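Local coordinates for Ion-channel modulator raklp (PDB 2W8X), which probably modulates host ion channels as a tick salivary protein of modified Kunitz/BPTI fold, with activation of maxiK channels as the associated activity, at residues Asn4-Pro9 with Tyr46-Asn51; Ser14-Asp19 with Met61-Ile66; Gln30-Asn35 with Ser54-Cys59. All blocks are in the same frame, centred on the assembly; numbering follows the deposited sequence. Where two conformers were deposited one is given.

Contact 1: residues Asn4-Pro9 with Tyr46-Asn51; sequences NKREGP and YRDNCN
Two loops meet here through a single beta bridge between Asn4 and Asn49, whose CA atoms lie 5.3 Å apart, just where residues 46-49 close a type I turn. The one direct hydrogen bond across it runs from Lys5 N to Asp48 O (2.8 Å); the donor stands above the carbonyl plane, and Asn4 CA adds a CA-H...O contact to the same Asp48 O. Asn4 shapes the first loop from within: with CG anti to its backbone N (chi1 -175°), OD1 turns back to accept from Arg6 N at 2.9 Å, an Asx turn. Asn49 does the same in the other loop, its OD1 taking the N-H of Asn51. Lys5 carries most of the contact. Its chain bends at chi2 and chi3 so that CG passes alongside the SG of Cys50 and CE settles 3.3 Å from Asn49 O. The ammonium donates to a water 2.8 Å from NZ, which in turn donates to Cys50 O, and it reaches OG of Ser52 in its own chain and OG of Ser54 of the second subunit. An alanine here would remove the methylenes beside Cys50 and the ammonium, and would probably loosen the water-mediated link to Cys50 O and the join to Ser54 of the second subunit. Arg6 lays its methylenes against the carboxylate of Asp48, CD being 3.2 Å from OD2, while NE stays 4.4 Å from OD2, beyond a salt bridge. An acidic Asp48 suits this place, since its OD1 is gripped by Ser55 OG of the second subunit and the nearby positive groups would tend to keep it ionised. The Cys10-Cys50 disulfide fastens the N-terminal loop to the one before helix 56-70, in a modified Kunitz domain whose loops here also meet the second subunit.

Contact 2: residues Ser14-Asp19 with Met61-Ile66; sequences SLCECD and MACERI
The CB of Cys16 points at helix 56-70 and leads to SG, which closes the disulfide to Cys63 SG at 2.1 Å. CB itself lies 3.1 Å from the SG of Cys63, and its own SG is set anti to the carbonyl carbon (chi1 -52°). Cys63 answers with the same first torsion, and the CB-SG-SG-CB torsion of -90° is the relaxed value for a disulfide. The same SG of Cys16 also rests 3.6 Å from Ala62 O, while the SG of Cys63 sits equally near Leu15 O, so each sulfur touches a backbone carbonyl of the other helix. Beside the bridge, Leu15 reaches across with CD1 to the methyl of Ala62 at 4.2 Å; alanine's small side chain lets the short helix 14-17 come close. Tyr34 of strand 31-35 packs on both cysteines, and Leu15 O takes a hydrogen bond from His53. Joining a short N-terminal helix to the C-terminal one, the link is consistent with a disulfide of the Kunitz/BPTI fold. No hydrogen bond passes between the two helical segments, so their join depends on one covalent link with a little apolar contact beside it, a strong but narrow tether.

Contact 3: residues Gln30-Asn35 with Ser54-Cys59; sequences QLWHYN and SSSGAC
Trp32 spreads its indole over the start of helix 56-70, one face covering the backbone between Ser55 and Ser56 and the side chain of Ser56. The CB of Ser56 stands 3.5 Å from the centroid of the six-membered ring and only 4° off its normal, a CH-pi contact over the face. Toward the five-membered ring the same face meets the peptide, with CD1 3.5 Å from Ser56 N. Serine is small enough for the ring to lie this flat; its OG, anti to the backbone N (chi1 176°), comes over the same face near CZ3. Where the strand passes His33 and Tyr34, Cys59 of the helix brings SG 3.9 Å from Tyr34 CB. Its disulfide to Cys41 ties the hairpin of strands 31-35 and 40-42 to helix 56-70, consistent with the Kunitz fold. At the other end a water donates to Gln30 O and, at 2.7 Å, to Ser54 O, joining two carbonyls that could not bond to each other. With no direct hydrogen bond between strand and helix start, the contact relies on the indole face and on sulfur, while Ser55 OG, at the N-cap, accepts from Ala58 N at 3.0 Å and also bonds to Asp48 OD1 of the second subunit.

How the contacts relate
All three contacts are partly buried and all touch the second subunit, yet they join different elements. Contacts 2 and 3 share helix 56-70, contact 3 nested within the loop that contact 2 closes, and Tyr34 reaches from contact 3 to the disulfide of contact 2. Contact 1 involves loops alone and lies nearest the surface, its centre about 9 Å from that of the chain, with two exposed touching residues; contact 2, on the opposite side at about 6 Å, has none, and contact 3 falls between at about 7 Å. Asn49 and Asn51 link contacts 1 and 2. Contact 1 combines one backbone bond, a water bridge and methylene packing, contact 2 rests on a covalent bond, contact 3 on aromatic and sulfur packing.

Contact 1: residues Asn4-Pro9 with Tyr46-Asn51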
loop_
_atom_site.group_PDB
_atom_site.type_symbol
_atom_site.label_atom_id
_atom_site.label_comp_id
_atom_site.label_asym_id
_atom_site.label_seq_id
_atom_site.Cartn_x
_atom_site.Cartn_y
_atom_site.Cartn_z
ATOM N N ASN A 4 4.966 0.358 10.983
ATOM C CA ASN A 4 5.939 -0.556 10.396
ATOM C C ASN A 4 5.190 -1.728 9.753
ATOM O O ASN A 4 4.702 -2.614 10.459
ATOM C CB ASN A 4 6.897 -1.060 11.495
ATOM C CG ASN A 4 7.993 -1.896 10.973
ATOM O OD1 ASN A 4 7.912 -2.431 9.853
ATOM N ND2 ASN A 4 9.062 -2.034 11.767
ATOM N N LYS A 5 5.126 -1.691 8.421
ATOM C CA LYS A 5 4.471 -2.724 7.615
ATOM C C LYS A 5 5.002 -4.109 7.788
ATOM O O LYS A 5 4.292 -5.076 7.494
ATOM C CB LYS A 5 4.576 -2.365 6.100
ATOM C CG LYS A 5 3.701 -1.307 5.787
ATOM C CD LYS A 5 3.092 -1.352 4.377
ATOM C CE LYS A 5 3.928 -0.598 3.505
ATOM N NZ LYS A 5 3.220 0.035 2.291
ATOM N N ARG A 6 6.268 -4.223 8.185
ATOM C CA ARG A 6 6.885 -5.532 8.426
ATOM C C ARG A 6 6.476 -6.134 9.707
ATOM O O ARG A 6 6.578 -7.360 9.859
ATOM C CB ARG A 6 8.396 -5.427 8.483
ATOM C CG ARG A 6 9.029 -5.402 7.183
ATOM C CD ARG A 6 10.525 -5.551 7.311
ATOM N NE ARG A 6 10.911 -6.956 7.393
ATOM C CZ ARG A 6 12.159 -7.388 7.558
ATOM N NH1 ARG A 6 13.171 -6.528 7.698
ATOM N NH2 ARG A 6 12.397 -8.693 7.605
ATOM N N GLU A 7 6.071 -5.310 10.668
ATOM C CA GLU A 7 5.808 -5.785 12.020
ATOM C C GLU A 7 4.322 -5.890 12.387
ATOM O O GLU A 7 3.954 -6.551 13.382
ATOM C CB GLU A 7 6.646 -4.960 13.032
ATOM C CG GLU A 7 8.176 -5.172 12.858
ATOM C CD GLU A 7 9.088 -4.623 14.039
ATOM O OE1 GLU A 7 8.557 -4.332 15.122
ATOM O OE2 GLU A 7 10.326 -4.511 13.847
ATOM N N GLY A 8 3.441 -5.326 11.568
ATOM C CA GLY A 8 2.020 -5.393 11.794
ATOM C C GLY A 8 1.204 -4.761 10.688
ATOM O O GLY A 8 1.766 -4.253 9.748
ATOM N N PRO A 9 -0.123 -4.823 10.794
ATOM C CA PRO A 9 -0.956 -4.268 9.755
ATOM C C PRO A 9 -1.008 -2.766 9.770
ATOM O O PRO A 9 -0.625 -2.128 10.752
ATOM C CB PRO A 9 -2.341 -4.806 10.091
ATOM C CG PRO A 9 -2.310 -5.063 11.492
ATOM C CD PRO A 9 -0.933 -5.495 11.826
ATOM N N TYR A 46 9.307 5.115 1.779
ATOM C CA TYR A 46 10.047 4.020 2.388
ATOM C C TYR A 46 9.182 2.768 2.399
ATOM O O TYR A 46 8.031 2.793 2.859
ATOM C CB TYR A 46 10.506 4.400 3.796
ATOM C CG TYR A 46 11.521 5.536 3.798
ATOM C CD1 TYR A 46 12.868 5.307 3.617
ATOM C CD2 TYR A 46 11.102 6.843 4.015
ATOM C CE1 TYR A 46 13.754 6.378 3.610
ATOM C CE2 TYR A 46 11.978 7.889 4.001
ATOM C CZ TYR A 46 13.299 7.649 3.802
ATOM O OH TYR A 46 14.201 8.744 3.841
ATOM N N ARG A 47 9.756 1.667 1.915
ATOM C CA ARG A 47 9.005 0.457 1.540
ATOM C C ARG A 47 8.235 -0.205 2.678
ATOM O O ARG A 47 7.242 -0.896 2.434
ATOM C CB ARG A 47 9.928 -0.581 0.889
ATOM C CG ARG A 47 10.379 -0.221 -0.505
ATOM C CD ARG A 47 11.253 -1.303 -1.093
ATOM N NE ARG A 47 11.490 -1.088 -2.518
ATOM C CZ ARG A 47 12.349 -1.785 -3.230
ATOM N NH1 ARG A 47 13.064 -2.736 -2.646
ATOM N NH2 ARG A 47 12.521 -1.507 -4.509
ATOM N N ASP A 48 8.708 -0.041 3.905
ATOM C CA ASP A 48 8.075 -0.659 5.048
ATOM C C ASP A 48 7.345 0.340 5.965
ATOM O O ASP A 48 6.937 -0.012 7.086
ATOM C CB ASP A 48 9.074 -1.505 5.832
ATOM C CG ASP A 48 9.527 -2.712 5.079
ATOM O OD1 ASP A 48 8.683 -3.289 4.363
ATOM O OD2 ASP A 48 10.719 -3.097 5.215
ATOM N N ASN A 49 7.141 1.561 5.483
ATOM C CA ASN A 49 6.364 2.567 6.193
ATOM C C ASN A 49 4.915 2.465 5.746
ATOM O O ASN A 49 4.642 2.426 4.544
ATOM C CB ASN A 49 6.983 3.944 5.853
ATOM C CG ASN A 49 6.394 5.123 6.610
ATOM O OD1 ASN A 49 5.190 5.190 6.908
ATOM N ND2 ASN A 49 7.278 6.084 6.947
ATOM N N CYS A 50 3.974 2.416 6.690
ATOM C CA CYS A 50 2.553 2.363 6.311
ATOM C C CYS A 50 2.143 3.521 5.378
ATOM O O CYS A 50 1.270 3.353 4.522
ATOM C CB CYS A 50 1.646 2.341 7.534
ATOM S SG CYS A 50 1.644 0.777 8.439
ATOM N N ASN A 51 2.774 4.685 5.541
ATOM C CA ASN A 51 2.585 5.799 4.631
ATOM C C ASN A 51 3.580 5.710 3.482
ATOM O O ASN A 51 4.561 6.451 3.389
ATOM C CB ASN A 51 2.633 7.132 5.372
ATOM C CG ASN A 51 2.368 8.332 4.489
ATOM O OD1 ASN A 51 2.074 8.238 3.271
ATOM N ND2 ASN A 51 2.423 9.512 5.125
HETATM O O HOH W 1 0.704 1.043 3.041
#

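Contact 2: residues Ser14-Asp19 with Met61-Ile66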
loop_
_atom_site.group_PDB
_atom_site.type_symbol
_atom_site.label_atom_id
_atom_site.label_comp_id
_atom_site.label_asym_id
_atom_site.label_seq_id
_atom_site.Cartn_x
_atom_site.Cartn_y
_atom_site.Cartn_z
ATOM N N SER A 14 -3.140 4.935 9.476
ATOM C CA SER A 14 -1.695 4.837 9.384
ATOM C C SER A 14 -1.181 5.137 7.973
ATOM O O SER A 14 -0.073 5.626 7.816
ATOM C CB SER A 14 -1.230 3.444 9.823
ATOM O OG SER A 14 -1.410 2.459 8.812
ATOM N N LEU A 15 -2.000 4.851 6.959
ATOM C CA LEU A 15 -1.666 5.152 5.560
ATOM C C LEU A 15 -1.369 6.631 5.315
ATOM O O LEU A 15 -0.643 6.985 4.390
ATOM C CB LEU A 15 -2.815 4.743 4.628
ATOM C CG LEU A 15 -3.264 3.298 4.619
ATOM C CD1 LEU A 15 -4.462 3.134 3.675
ATOM C CD2 LEU A 15 -2.114 2.369 4.241
ATOM N N CYS A 16 -1.954 7.498 6.136
ATOM C CA CYS A 16 -1.929 8.923 5.916
ATOM C C CYS A 16 -1.282 9.722 7.054
ATOM O O CYS A 16 -0.740 10.810 6.816
ATOM C CB CYS A 16 -3.361 9.421 5.696
ATOM S SG CYS A 16 -4.240 8.497 4.413
ATOM N N GLU A 17 -1.315 9.177 8.271
ATOM C CA GLU A 17 -0.841 9.876 9.453
ATOM C C GLU A 17 0.562 9.441 9.922
ATOM O O GLU A 17 1.200 10.142 10.711
ATOM C CB GLU A 17 -1.855 9.648 10.581
ATOM C CG GLU A 17 -3.151 10.333 10.344
ATOM C CD GLU A 17 -4.144 10.099 11.459
ATOM O OE1 GLU A 17 -3.771 10.326 12.638
ATOM O OE2 GLU A 17 -5.275 9.669 11.163
ATOM N N CYS A 18 1.030 8.276 9.484
ATOM C CA CYS A 18 2.420 7.898 9.738
ATOM C C CYS A 18 3.351 8.920 9.116
ATOM O O CYS A 18 3.122 9.337 7.999
ATOM C CB CYS A 18 2.706 6.502 9.199
ATOM S SG CYS A 18 1.925 5.212 10.207
ATOM N N ASP A 19 4.383 9.333 9.844
ATOM C CA ASP A 19 5.369 10.277 9.324
ATOM C C ASP A 19 6.056 9.669 8.123
ATOM O O ASP A 19 6.711 8.646 8.248
ATOM C CB ASP A 19 6.360 10.606 10.420
ATOM C CG ASP A 19 7.439 11.564 10.010
ATOM O OD1 ASP A 19 7.574 11.950 8.841
ATOM O OD2 ASP A 19 8.214 11.927 10.945
ATOM N N MET A 61 -6.540 8.681 -3.557
ATOM C CA MET A 61 -7.767 8.096 -3.054
ATOM C C MET A 61 -7.741 7.829 -1.557
ATOM O O MET A 61 -8.657 8.244 -0.834
ATOM C CB MET A 61 -8.111 6.809 -3.804
ATOM C CG MET A 61 -9.353 6.099 -3.292
ATOM S SD MET A 61 -10.851 7.089 -3.286
ATOM C CE MET A 61 -10.972 7.444 -5.008
ATOM N N ALA A 62 -6.706 7.161 -1.064
ATOM C CA ALA A 62 -6.674 6.818 0.348
ATOM C C ALA A 62 -6.581 8.036 1.256
ATOM O O ALA A 62 -7.141 8.031 2.362
ATOM C CB ALA A 62 -5.522 5.868 0.652
ATOM N N CYS A 63 -5.847 9.060 0.836
ATOM C CA CYS A 63 -5.474 10.139 1.738
ATOM C C CYS A 63 -6.082 11.481 1.375
ATOM O O CYS A 63 -6.679 12.108 2.224
ATOM C CB CYS A 63 -3.949 10.247 1.874
ATOM S SG CYS A 63 -3.187 8.749 2.628
ATOM N N GLU A 64 -5.888 11.951 0.153
ATOM C CA GLU A 64 -6.473 13.223 -0.249
ATOM C C GLU A 64 -7.989 13.170 -0.287
ATOM O O GLU A 64 -8.628 14.206 -0.087
ATOM C CB GLU A 64 -5.897 13.682 -1.583
ATOM C CG GLU A 64 -4.456 14.088 -1.570
ATOM C CD GLU A 64 -3.987 14.647 -2.917
ATOM O OE1 GLU A 64 -4.806 15.246 -3.666
ATOM O OE2 GLU A 64 -2.785 14.549 -3.201
ATOM N N ARG A 65 -8.563 11.995 -0.556
ATOM C CA ARG A 65 -10.014 11.829 -0.654
ATOM C C ARG A 65 -10.564 11.233 0.628
ATOM O O ARG A 65 -11.168 11.938 1.422
ATOM C CB ARG A 65 -10.401 11.040 -1.908
ATOM C CG ARG A 65 -9.927 11.705 -3.202
ATOM C CD ARG A 65 -10.551 11.122 -4.475
ATOM N NE ARG A 65 -12.009 11.209 -4.450
ATOM C CZ ARG A 65 -12.806 10.727 -5.405
ATOM N NH1 ARG A 65 -12.295 10.140 -6.482
ATOM N NH2 ARG A 65 -14.120 10.851 -5.284
ATOM N N ILE A 66 -10.310 9.963 0.898
ATOM C CA ILE A 66 -10.947 9.276 2.008
ATOM C C ILE A 66 -10.512 9.823 3.376
ATOM O O ILE A 66 -11.350 10.274 4.162
ATOM C CB ILE A 66 -10.731 7.752 1.934
ATOM C CG1 ILE A 66 -11.434 7.183 0.698
ATOM C CG2 ILE A 66 -11.202 7.096 3.231
ATOM C CD1 ILE A 66 -11.094 5.761 0.354
#

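Contact 3: residues Gln30-Asn35 with Ser54-Cys59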
loop_
_atom_site.group_PDB
_atom_site.type_symbol
_atom_site.label_atom_id
_atom_site.label_comp_id
_atom_site.label_asym_id
_atom_site.label_seq_id
_atom_site.Cartn_x
_atom_site.Cartn_y
_atom_site.Cartn_z
ATOM N N GLN A 30 10.027 5.298 -6.724
ATOM C CA GLN A 30 8.786 5.062 -7.460
ATOM C C GLN A 30 7.546 4.914 -6.584
ATOM O O GLN A 30 6.420 4.837 -7.101
ATOM C CB GLN A 30 8.920 3.838 -8.367
ATOM C CG GLN A 30 9.795 4.063 -9.608
ATOM C CD GLN A 30 11.256 4.324 -9.355
ATOM O OE1 GLN A 30 11.818 5.275 -9.917
ATOM N NE2 GLN A 30 11.892 3.488 -8.547
ATOM N N LEU A 31 7.743 4.863 -5.266
ATOM C CA LEU A 31 6.618 4.910 -4.341
ATOM C C LEU A 31 6.197 6.369 -4.154
ATOM O O LEU A 31 6.898 7.269 -4.577
ATOM C CB LEU A 31 6.975 4.238 -3.014
ATOM C CG LEU A 31 7.286 2.746 -3.130
ATOM C CD1 LEU A 31 7.609 2.213 -1.737
ATOM C CD2 LEU A 31 6.150 1.926 -3.787
ATOM N N TRP A 32 5.047 6.571 -3.512
ATOM C CA TRP A 32 4.525 7.876 -3.142
ATOM C C TRP A 32 4.222 7.930 -1.644
ATOM O O TRP A 32 4.073 6.890 -0.983
ATOM C CB TRP A 32 3.212 8.112 -3.928
ATOM C CG TRP A 32 3.449 8.209 -5.419
ATOM C CD1 TRP A 32 3.769 7.191 -6.274
ATOM C CD2 TRP A 32 3.436 9.409 -6.214
ATOM N NE1 TRP A 32 3.957 7.682 -7.552
ATOM C CE2 TRP A 32 3.749 9.037 -7.542
ATOM C CE3 TRP A 32 3.164 10.749 -5.937
ATOM C CZ2 TRP A 32 3.786 9.973 -8.573
ATOM C CZ3 TRP A 32 3.204 11.666 -6.965
ATOM C CH2 TRP A 32 3.526 11.268 -8.252
ATOM N N HIS A 33 4.111 9.141 -1.105
ATOM C CA HIS A 33 3.752 9.334 0.287
ATOM C C HIS A 33 2.808 10.504 0.404
ATOM O O HIS A 33 2.785 11.406 -0.442
ATOM C CB HIS A 33 5.006 9.559 1.166
ATOM C CG HIS A 33 5.696 10.860 0.915
ATOM N ND1 HIS A 33 6.606 11.046 -0.112
ATOM C CD2 HIS A 33 5.515 12.074 1.482
ATOM C CE1 HIS A 33 7.016 12.306 -0.101
ATOM N NE2 HIS A 33 6.340 12.966 0.831
ATOM N N TYR A 34 2.046 10.499 1.479
ATOM C CA TYR A 34 1.139 11.596 1.777
ATOM C C TYR A 34 1.741 12.586 2.766
ATOM O O TYR A 34 2.249 12.182 3.820
ATOM C CB TYR A 34 -0.153 11.058 2.327
ATOM C CG TYR A 34 -1.220 12.084 2.669
ATOM C CD1 TYR A 34 -1.843 12.843 1.677
ATOM C CD2 TYR A 34 -1.661 12.241 3.971
ATOM C CE1 TYR A 34 -2.876 13.741 1.996
ATOM C CE2 TYR A 34 -2.697 13.104 4.289
ATOM C CZ TYR A 34 -3.300 13.852 3.307
ATOM O OH TYR A 34 -4.313 14.712 3.657
ATOM N N ASN A 35 1.642 13.883 2.424
ATOM C CA ASN A 35 2.032 15.001 3.306
ATOM C C ASN A 35 0.755 15.549 3.916
ATOM O O ASN A 35 -0.038 16.253 3.259
ATOM C CB ASN A 35 2.803 16.038 2.472
ATOM C CG ASN A 35 3.367 17.191 3.271
ATOM O OD1 ASN A 35 2.861 17.532 4.308
ATOM N ND2 ASN A 35 4.417 17.827 2.735
ATOM N N SER A 54 1.715 2.672 -3.706
ATOM C CA SER A 54 2.214 2.125 -4.965
ATOM C C SER A 54 2.024 3.001 -6.199
ATOM O O SER A 54 2.659 2.774 -7.230
ATOM C CB SER A 54 1.594 0.763 -5.198
ATOM O OG SER A 54 0.178 0.810 -5.213
ATOM N N SER A 55 1.142 3.986 -6.097
ATOM C CA SER A 55 0.909 4.949 -7.181
ATOM C C SER A 55 0.368 6.253 -6.629
ATOM O O SER A 55 -0.128 6.302 -5.509
ATOM C CB SER A 55 -0.104 4.377 -8.176
ATOM O OG SER A 55 -1.431 4.290 -7.608
ATOM N N SER A 56 0.442 7.317 -7.433
ATOM C CA SER A 56 -0.147 8.603 -7.063
ATOM C C SER A 56 -1.649 8.453 -6.867
ATOM O O SER A 56 -2.201 8.977 -5.907
ATOM C CB SER A 56 0.184 9.712 -8.085
ATOM O OG SER A 56 -0.463 10.953 -7.768
ATOM N N GLY A 57 -2.311 7.718 -7.754
ATOM C CA GLY A 57 -3.746 7.535 -7.618
ATOM C C GLY A 57 -4.195 6.813 -6.373
ATOM O O GLY A 57 -5.236 7.145 -5.786
ATOM N N ALA A 58 -3.411 5.825 -5.953
ATOM C CA ALA A 58 -3.667 5.097 -4.707
ATOM C C ALA A 58 -3.573 6.052 -3.513
ATOM O O ALA A 58 -4.428 6.041 -2.624
ATOM C CB ALA A 58 -2.656 3.957 -4.562
ATOM N N CYS A 59 -2.526 6.876 -3.505
ATOM C CA CYS A 59 -2.321 7.838 -2.440
ATOM C C CYS A 59 -3.432 8.888 -2.412
ATOM O O CYS A 59 -3.968 9.249 -1.340
ATOM C CB CYS A 59 -0.913 8.463 -2.569
ATOM S SG CYS A 59 -0.538 9.654 -1.274
HETATM O O HOH W 2 5.216 2.173 -7.792
#